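Local coordinates for protein lantibiotic dehydratase (Microbispora corallina, PDB 5EHK) that probably dehydrates serine and threonine residues of a lantibiotic precursor peptide in NAI-107 biosynthesis, in a reaction that depends on charged glutamyl-tRNA, at residues G590-S594 with V595-D599; Q604-L608 with D609-V613; A649-L652 with F653-L657. All coordinates share one frame; numbering follows the deposited sequence.

Contact 1 of 3, residues G590-S594 with V595-D599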
loop_
_atom_site.group_PDB
_atom_site.type_symbol
_atom_site.label_atom_id
_atom_site.label_comp_id
_atom_site.label_asym_id
_atom_site.label_seq_id
_atom_site.Cartn_x
_atom_site.Cartn_y
_atom_site.Cartn_z
ATOM N N GLY A 590 -21.914 28.718 -21.163
ATOM C CA GLY A 590 -21.630 29.233 -22.496
ATOM C C GLY A 590 -21.034 28.263 -23.526
ATOM O O GLY A 590 -21.050 28.537 -24.730
ATOM N N ARG A 591 -20.450 27.160 -23.046
ATOM C CA ARG A 591 -19.558 26.328 -23.867
ATOM C C ARG A 591 -19.784 24.839 -23.713
ATOM O O ARG A 591 -20.232 24.348 -22.660
ATOM C CB ARG A 591 -18.106 26.593 -23.482
ATOM C CG ARG A 591 -17.685 28.046 -23.568
ATOM C CD ARG A 591 -17.464 28.460 -24.998
ATOM N NE ARG A 591 -17.028 29.849 -25.052
ATOM C CZ ARG A 591 -17.872 30.866 -25.185
ATOM N NH1 ARG A 591 -19.176 30.604 -25.296
ATOM N NH2 ARG A 591 -17.420 32.124 -25.216
ATOM N N ARG A 592 -19.417 24.114 -24.762
ATOM C CA ARG A 592 -19.431 22.665 -24.709
ATOM C C ARG A 592 -18.131 22.076 -25.214
ATOM O O ARG A 592 -17.568 22.551 -26.218
ATOM C CB ARG A 592 -20.616 22.118 -25.492
ATOM C CG ARG A 592 -20.471 20.694 -25.951
ATOM C CD ARG A 592 -21.753 20.238 -26.596
ATOM N NE ARG A 592 -21.498 19.095 -27.460
ATOM C CZ ARG A 592 -22.271 18.020 -27.542
ATOM N NH1 ARG A 592 -23.364 17.907 -26.796
ATOM N NH2 ARG A 592 -21.936 17.046 -28.368
ATOM N N ILE A 593 -17.657 21.048 -24.504
ATOM C CA ILE A 593 -16.476 20.281 -24.910
ATOM C C ILE A 593 -16.946 18.915 -25.365
ATOM O O ILE A 593 -17.294 18.050 -24.566
ATOM C CB ILE A 593 -15.484 20.121 -23.735
ATOM C CG1 ILE A 593 -15.177 21.482 -23.106
ATOM C CG2 ILE A 593 -14.210 19.451 -24.188
ATOM C CD1 ILE A 593 -14.587 21.413 -21.719
ATOM N N SER A 594 -16.961 18.711 -26.667
ATOM C CA SER A 594 -17.388 17.432 -27.202
ATOM C C SER A 594 -16.198 16.513 -27.164
ATOM O O SER A 594 -15.114 16.891 -27.622
ATOM C CB SER A 594 -17.858 17.593 -28.641
ATOM O OG SER A 594 -18.759 18.675 -28.762
ATOM N N VAL A 595 -16.394 15.320 -26.609
ATOM C CA VAL A 595 -15.372 14.280 -26.613
ATOM C C VAL A 595 -15.911 12.991 -27.205
ATOM O O VAL A 595 -16.701 12.297 -26.569
ATOM C CB VAL A 595 -14.898 13.973 -25.210
ATOM C CG1 VAL A 595 -13.745 13.013 -25.268
ATOM C CG2 VAL A 595 -14.518 15.247 -24.505
ATOM N N GLY A 596 -15.526 12.682 -28.435
ATOM C CA GLY A 596 -15.997 11.461 -29.072
ATOM C C GLY A 596 -17.383 11.591 -29.685
ATOM O O GLY A 596 -18.003 10.580 -30.005
ATOM N N LEU A 597 -17.859 12.833 -29.825
ATOM C CA LEU A 597 -19.160 13.180 -30.394
ATOM C C LEU A 597 -18.976 14.411 -31.272
ATOM O O LEU A 597 -18.028 15.148 -31.065
ATOM C CB LEU A 597 -20.162 13.536 -29.298
ATOM C CG LEU A 597 -20.559 12.473 -28.299
ATOM C CD1 LEU A 597 -21.267 13.140 -27.156
ATOM C CD2 LEU A 597 -21.448 11.470 -28.984
ATOM N N PRO A 598 -19.876 14.642 -32.249
ATOM C CA PRO A 598 -19.757 15.831 -33.107
ATOM C C PRO A 598 -20.065 17.082 -32.332
ATOM O O PRO A 598 -20.632 16.968 -31.254
ATOM C CB PRO A 598 -20.861 15.627 -34.138
ATOM C CG PRO A 598 -21.871 14.801 -33.414
ATOM C CD PRO A 598 -21.081 13.860 -32.575
ATOM N N ASP A 599 -19.723 18.251 -32.852
ATOM C CA ASP A 599 -20.087 19.466 -32.149
ATOM C C ASP A 599 -21.605 19.532 -32.125
ATOM O O ASP A 599 -22.269 18.914 -32.952
ATOM C CB ASP A 599 -19.536 20.705 -32.859
ATOM C CG ASP A 599 -18.042 20.819 -32.756
ATOM O OD1 ASP A 599 -17.432 19.898 -32.172
ATOM O OD2 ASP A 599 -17.479 21.812 -33.289
#
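R592 and P598 meet where the end of strand 591-595 runs into a loop that folds back beside the strand. The guanidinium of R592 offers NH2 to the carbonyl oxygen of P598, which lies near the guanidinium plane at its edge. At 3.2 Å between R592 NH2 and P598 O, with an N-H...O angle of 134°, this is a weak hydrogen bond. The same nitrogen lies 4.0 Å from L597 CB, and the side chains of R592 and L597 cross at about a right angle. S594 CB lies 3.4 Å from L597 O.

A straighter bond, R592 NE to S594 OG at 3.1 Å and 160°, helps fix the guanidinium, with the hydroxyl oxygen in its plane; R592 NH2 is also held by P288 O, its strongest polar partner. The arginine reaches this place because CG stands anti to the backbone N (chi1 158°) and the chain stays extended from CG to NE, following the strand toward the loop. Farther out, Q197 and Q200 hold the loop backbone at D599, G596 and L597. V595 CG2 packs 4.2 Å from I593 CG2, on the side that meets L652 of helix 647-656.

G596 makes the turn with a positive phi, which suits glycine.

Nearly all of this is buried. The hydrogen-bond partners of R592 named here are neutral oxygens, so its charge is probably offset in part through space by the nearby acids E605 and D599; R592 NE is 6.3 Å from D599 OD1. S594 OG joins R592 NE to E605 by hydrogen bonds. The two carboxylates crowd each other, and the neighbouring arginine would favour having both there.

Contact 2 of 3, residues Q604-L608 with D609-V613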
loop_
_atom_site.group_PDB
_atom_site.type_symbol
_atom_site.label_atom_id
_atom_site.label_comp_id
_atom_site.label_asym_id
_atom_site.label_seq_id
_atom_site.Cartn_x
_atom_site.Cartn_y
_atom_site.Cartn_z
ATOM N N GLN A 604 -21.735 26.741 -28.144
ATOM C CA GLN A 604 -20.446 27.097 -28.722
ATOM C C GLN A 604 -19.381 26.120 -28.236
ATOM O O GLN A 604 -19.184 25.944 -27.016
ATOM C CB GLN A 604 -20.068 28.522 -28.360
ATOM C CG GLN A 604 -18.850 29.030 -29.081
ATOM C CD GLN A 604 -18.551 30.486 -28.770
ATOM O OE1 GLN A 604 -19.457 31.317 -28.664
ATOM N NE2 GLN A 604 -17.276 30.803 -28.626
ATOM N N GLU A 605 -18.723 25.467 -29.188
ATOM C CA GLU A 605 -17.743 24.431 -28.886
ATOM C C GLU A 605 -16.466 25.025 -28.303
ATOM O O GLU A 605 -15.934 25.998 -28.843
ATOM C CB GLU A 605 -17.443 23.625 -30.155
ATOM C CG GLU A 605 -16.352 22.592 -30.016
ATOM C CD GLU A 605 -16.778 21.380 -29.224
ATOM O OE1 GLU A 605 -17.978 21.055 -29.236
ATOM O OE2 GLU A 605 -15.916 20.751 -28.581
ATOM N N ILE A 606 -15.995 24.480 -27.174
ATOM C CA ILE A 606 -14.658 24.848 -26.696
ATOM C C ILE A 606 -13.714 23.658 -26.889
ATOM O O ILE A 606 -13.718 22.706 -26.114
ATOM C CB ILE A 606 -14.646 25.492 -25.263
ATOM C CG1 ILE A 606 -13.245 25.919 -24.823
ATOM C CG2 ILE A 606 -15.268 24.613 -24.241
ATOM C CD1 ILE A 606 -13.183 26.176 -23.366
ATOM N N PRO A 607 -12.899 23.717 -27.955
ATOM C CA PRO A 607 -12.289 22.501 -28.490
ATOM C C PRO A 607 -11.277 21.905 -27.519
ATOM O O PRO A 607 -10.456 22.606 -26.919
ATOM C CB PRO A 607 -11.565 22.994 -29.761
ATOM C CG PRO A 607 -12.005 24.422 -29.954
ATOM C CD PRO A 607 -12.314 24.915 -28.575
ATOM N N LEU A 608 -11.348 20.592 -27.384
ATOM C CA LEU A 608 -10.467 19.842 -26.504
ATOM C C LEU A 608 -8.975 20.174 -26.681
ATOM O O LEU A 608 -8.256 20.342 -25.694
ATOM C CB LEU A 608 -10.720 18.358 -26.731
ATOM C CG LEU A 608 -10.007 17.354 -25.871
ATOM C CD1 LEU A 608 -10.214 17.812 -24.445
ATOM C CD2 LEU A 608 -10.696 16.048 -26.113
ATOM N N ASP A 609 -8.513 20.297 -27.925
ATOM C CA ASP A 609 -7.083 20.498 -28.156
ATOM C C ASP A 609 -6.609 21.888 -27.774
ATOM O O ASP A 609 -5.440 22.197 -27.934
ATOM C CB ASP A 609 -6.657 20.155 -29.596
ATOM C CG ASP A 609 -7.365 21.006 -30.670
ATOM O OD1 ASP A 609 -7.843 22.144 -30.394
ATOM O OD2 ASP A 609 -7.431 20.515 -31.824
ATOM N N GLU A 610 -7.519 22.727 -27.286
ATOM C CA GLU A 610 -7.137 24.053 -26.823
ATOM C C GLU A 610 -6.919 24.072 -25.323
ATOM O O GLU A 610 -6.587 25.116 -24.750
ATOM C CB GLU A 610 -8.175 25.097 -27.194
ATOM C CG GLU A 610 -8.426 25.260 -28.675
ATOM C CD GLU A 610 -9.360 26.450 -28.981
ATOM O OE1 GLU A 610 -9.719 27.211 -28.031
ATOM O OE2 GLU A 610 -9.736 26.616 -30.170
ATOM N N LEU A 611 -7.109 22.918 -24.688
ATOM C CA LEU A 611 -7.075 22.831 -23.240
ATOM C C LEU A 611 -5.724 22.354 -22.677
ATOM O O LEU A 611 -5.070 21.514 -23.262
ATOM C CB LEU A 611 -8.229 21.953 -22.769
ATOM C CG LEU A 611 -9.597 22.524 -23.143
ATOM C CD1 LEU A 611 -10.765 21.670 -22.617
ATOM C CD2 LEU A 611 -9.689 23.964 -22.614
ATOM N N GLY A 612 -5.324 22.901 -21.533
ATOM C CA GLY A 612 -4.092 22.526 -20.863
ATOM C C GLY A 612 -4.299 22.316 -19.368
ATOM O O GLY A 612 -5.363 22.627 -18.815
ATOM N N VAL A 613 -3.315 21.718 -18.708
ATOM C CA VAL A 613 -3.416 21.482 -17.279
ATOM C C VAL A 613 -2.157 22.045 -16.605
ATOM O O VAL A 613 -1.038 21.783 -17.058
ATOM C CB VAL A 613 -3.583 19.981 -16.967
ATOM C CG1 VAL A 613 -3.920 19.769 -15.500
ATOM C CG2 VAL A 613 -4.656 19.351 -17.834
#
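Proline ring and glutamate carboxylate meet directly here: the carboxylate of E610 lies against the CG and CD side of the P607 ring. E610 CD is 3.4 Å from P607 CD, and OE2 also nears P607 CG, while on the adjacent part of the ring P607 CB has D609 OD1 at 3.9 Å. The side chains of P607 and E610 cross obliquely. E610 arrives with CG anti to its carbonyl carbon (chi1 -60°) and an extended chain beyond, which carries the acid back over the residue three places earlier. Its OE1 is hydrogen-bonded to H624, and R245 forms a salt bridge with D609 OD1, so both acids near the proline have partners outside the turn.

The backbone of the turn is closed by two bonds. P607 O accepts the N-H of E610 at 3.0 Å from its N, and L608 O accepts that of L611, likewise at 3.0 Å from its N.

On the other side of this turn the packing is apolar. L611 CD1 lies 4.3 Å from L608 CD1, and L611 CD2 meets I606 CD1 at 4.2 Å. L611 and L608 both also touch L652 of helix 647-656. The turn is therefore two-sided: D609 is exposed and E610 partly so, while I606, L608 and L611 are buried.

Two successive i to i+3 bonds make this a short 3-10 turn. It links strand 604-605, at one edge of a mixed sheet, to strand 611-615 on the far side of it, within the N-terminal lantibiotic dehydratase region of the chain.

Contact 3 of 3, residues A649-L652 with F653-L657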
loop_
_atom_site.group_PDB
_atom_site.type_symbol
_atom_site.label_atom_id
_atom_site.label_comp_id
_atom_site.label_asym_id
_atom_site.label_seq_id
_atom_site.Cartn_x
_atom_site.Cartn_y
_atom_site.Cartn_z
ATOM N N ALA A 649 -12.569 12.951 -21.187
ATOM C CA ALA A 649 -13.856 13.399 -20.697
ATOM C C ALA A 649 -13.872 13.282 -19.191
ATOM O O ALA A 649 -14.278 14.211 -18.490
ATOM C CB ALA A 649 -14.983 12.557 -21.301
ATOM N N ARG A 650 -13.448 12.124 -18.690
ATOM C CA ARG A 650 -13.439 11.920 -17.253
ATOM C C ARG A 650 -12.455 12.874 -16.555
ATOM O O ARG A 650 -12.711 13.327 -15.431
ATOM C CB ARG A 650 -13.149 10.470 -16.887
ATOM C CG ARG A 650 -12.970 10.321 -15.379
ATOM C CD ARG A 650 -12.751 8.922 -14.892
ATOM N NE ARG A 650 -12.490 8.993 -13.470
ATOM C CZ ARG A 650 -12.069 7.997 -12.714
ATOM N NH1 ARG A 650 -11.825 6.806 -13.232
ATOM N NH2 ARG A 650 -11.862 8.232 -11.436
ATOM N N LEU A 651 -11.344 13.197 -17.214
ATOM C CA LEU A 651 -10.379 14.105 -16.611
ATOM C C LEU A 651 -11.008 15.499 -16.523
ATOM O O LEU A 651 -10.850 16.195 -15.506
ATOM C CB LEU A 651 -9.034 14.123 -17.378
ATOM C CG LEU A 651 -7.913 14.988 -16.772
ATOM C CD1 LEU A 651 -7.578 14.548 -15.381
ATOM C CD2 LEU A 651 -6.636 15.001 -17.580
ATOM N N LEU A 652 -11.744 15.884 -17.572
ATOM C CA LEU A 652 -12.405 17.176 -17.591
ATOM C C LEU A 652 -13.395 17.244 -16.447
ATOM O O LEU A 652 -13.460 18.234 -15.704
ATOM C CB LEU A 652 -13.097 17.427 -18.920
ATOM C CG LEU A 652 -12.173 17.646 -20.121
ATOM C CD1 LEU A 652 -12.961 17.537 -21.421
ATOM C CD2 LEU A 652 -11.386 18.993 -20.016
ATOM N N PHE A 653 -14.171 16.183 -16.298
ATOM C CA PHE A 653 -15.124 16.149 -15.215
ATOM C C PHE A 653 -14.434 16.331 -13.868
ATOM O O PHE A 653 -14.810 17.196 -13.099
ATOM C CB PHE A 653 -15.925 14.861 -15.238
ATOM C CG PHE A 653 -16.602 14.567 -13.951
ATOM C CD1 PHE A 653 -17.685 15.337 -13.543
ATOM C CD2 PHE A 653 -16.169 13.519 -13.147
ATOM C CE1 PHE A 653 -18.331 15.067 -12.343
ATOM C CE2 PHE A 653 -16.797 13.240 -11.944
ATOM C CZ PHE A 653 -17.893 14.011 -11.541
ATOM N N GLU A 654 -13.388 15.568 -13.597
ATOM C CA GLU A 654 -12.794 15.614 -12.255
ATOM C C GLU A 654 -12.053 16.922 -12.004
ATOM O O GLU A 654 -12.060 17.419 -10.902
ATOM C CB GLU A 654 -11.914 14.373 -11.971
ATOM C CG GLU A 654 -12.712 13.048 -12.084
ATOM C CD GLU A 654 -11.958 11.811 -11.579
ATOM O OE1 GLU A 654 -10.703 11.819 -11.630
ATOM O OE2 GLU A 654 -12.620 10.828 -11.141
ATOM N N LEU A 655 -11.469 17.511 -13.040
ATOM C CA LEU A 655 -10.757 18.778 -12.896
ATOM C C LEU A 655 -11.717 19.904 -12.471
ATOM O O LEU A 655 -11.374 20.777 -11.659
ATOM C CB LEU A 655 -10.045 19.132 -14.215
ATOM C CG LEU A 655 -8.761 18.336 -14.488
ATOM C CD1 LEU A 655 -8.302 18.482 -15.911
ATOM C CD2 LEU A 655 -7.660 18.758 -13.540
ATOM N N GLY A 656 -12.938 19.847 -12.996
ATOM C CA GLY A 656 -13.936 20.826 -12.656
ATOM C C GLY A 656 -14.180 20.862 -11.164
ATOM O O GLY A 656 -14.499 21.926 -10.628
ATOM N N LEU A 657 -14.012 19.726 -10.486
ATOM C CA LEU A 657 -14.263 19.690 -9.043
ATOM C C LEU A 657 -13.015 19.973 -8.194
ATOM O O LEU A 657 -13.081 19.970 -6.960
ATOM C CB LEU A 657 -14.929 18.379 -8.637
ATOM C CG LEU A 657 -16.264 18.115 -9.328
ATOM C CD1 LEU A 657 -16.731 16.691 -9.069
ATOM C CD2 LEU A 657 -17.363 19.147 -8.899
#
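F653, the first residue of 653-657, gives its N-H to A649 O at 3.0 Å from its N, while its CB comes within 3.6 Å of R650 O. That carbonyl sits at the edge of the phenyl ring, near its plane. With CG anti to the backbone N (chi1 162°), the ring swings off from the preceding turn and reaches A641 and L635.

E654 follows with a salt bridge. Its backbone N is bonded to R650 O, and its carboxylate reaches one turn back: OE2 takes R650 NH2 at 2.7 Å and, more weakly, R650 NE at 3.0 Å. The oxygen lies in the guanidinium plane, whereas the carboxylate plane stands 88° to it, so one oxygen is shared by two nitrogens and the two-to-two fork is not formed. NH2 comes in on the syn side of OE2, 27° out of the carboxylate plane. R650 reaches this point on an almost fully extended chain. The other carboxylate oxygen, OE1, bonds to the hydroxyl of Y441, whose ring also makes a cation-pi contact with R650; Y441 thus contacts both members of this buried ion pair.

L655 turns back toward the earlier turn. Its CD1 packs 3.6 Å from L651 CG, the two leucines meeting at a slant, and its N-H is bonded to L651 O. G656 N then bonds to L652 O at 3.2 Å, close to the end of the helix.

Helix 647-656 is set against the seven-stranded mixed sheet: L652 touches I593 and V595 of strand 591-595 and L622 of strand 620-624, which L655 also meets together with L620. R650 and F653 instead meet the short helix 641-644.

How the contacts relate
All three contacts belong to one layered unit, a mixed sheet with helix 647-656 laid against it. Contacts 1 and 2 involve adjacent parallel strands, 591-595 and 604-605, joined where R592 O meets I606 N at 2.7 Å. Contact 3 supplies the helix; L652 reaches both others, its CD1 lying 3.6 Å from I593 CG2 and its CD2 3.8 Å from L611 CD1. Contacts 1 and 3 are buried, contact 2 only partly. Their polar chemistry differs accordingly: an arginine bonded to carbonyl and hydroxyl oxygens beside nearby acids in contact 1, acids bonded to R245 and H624 in contact 2, and an internal ion pair in contact 3.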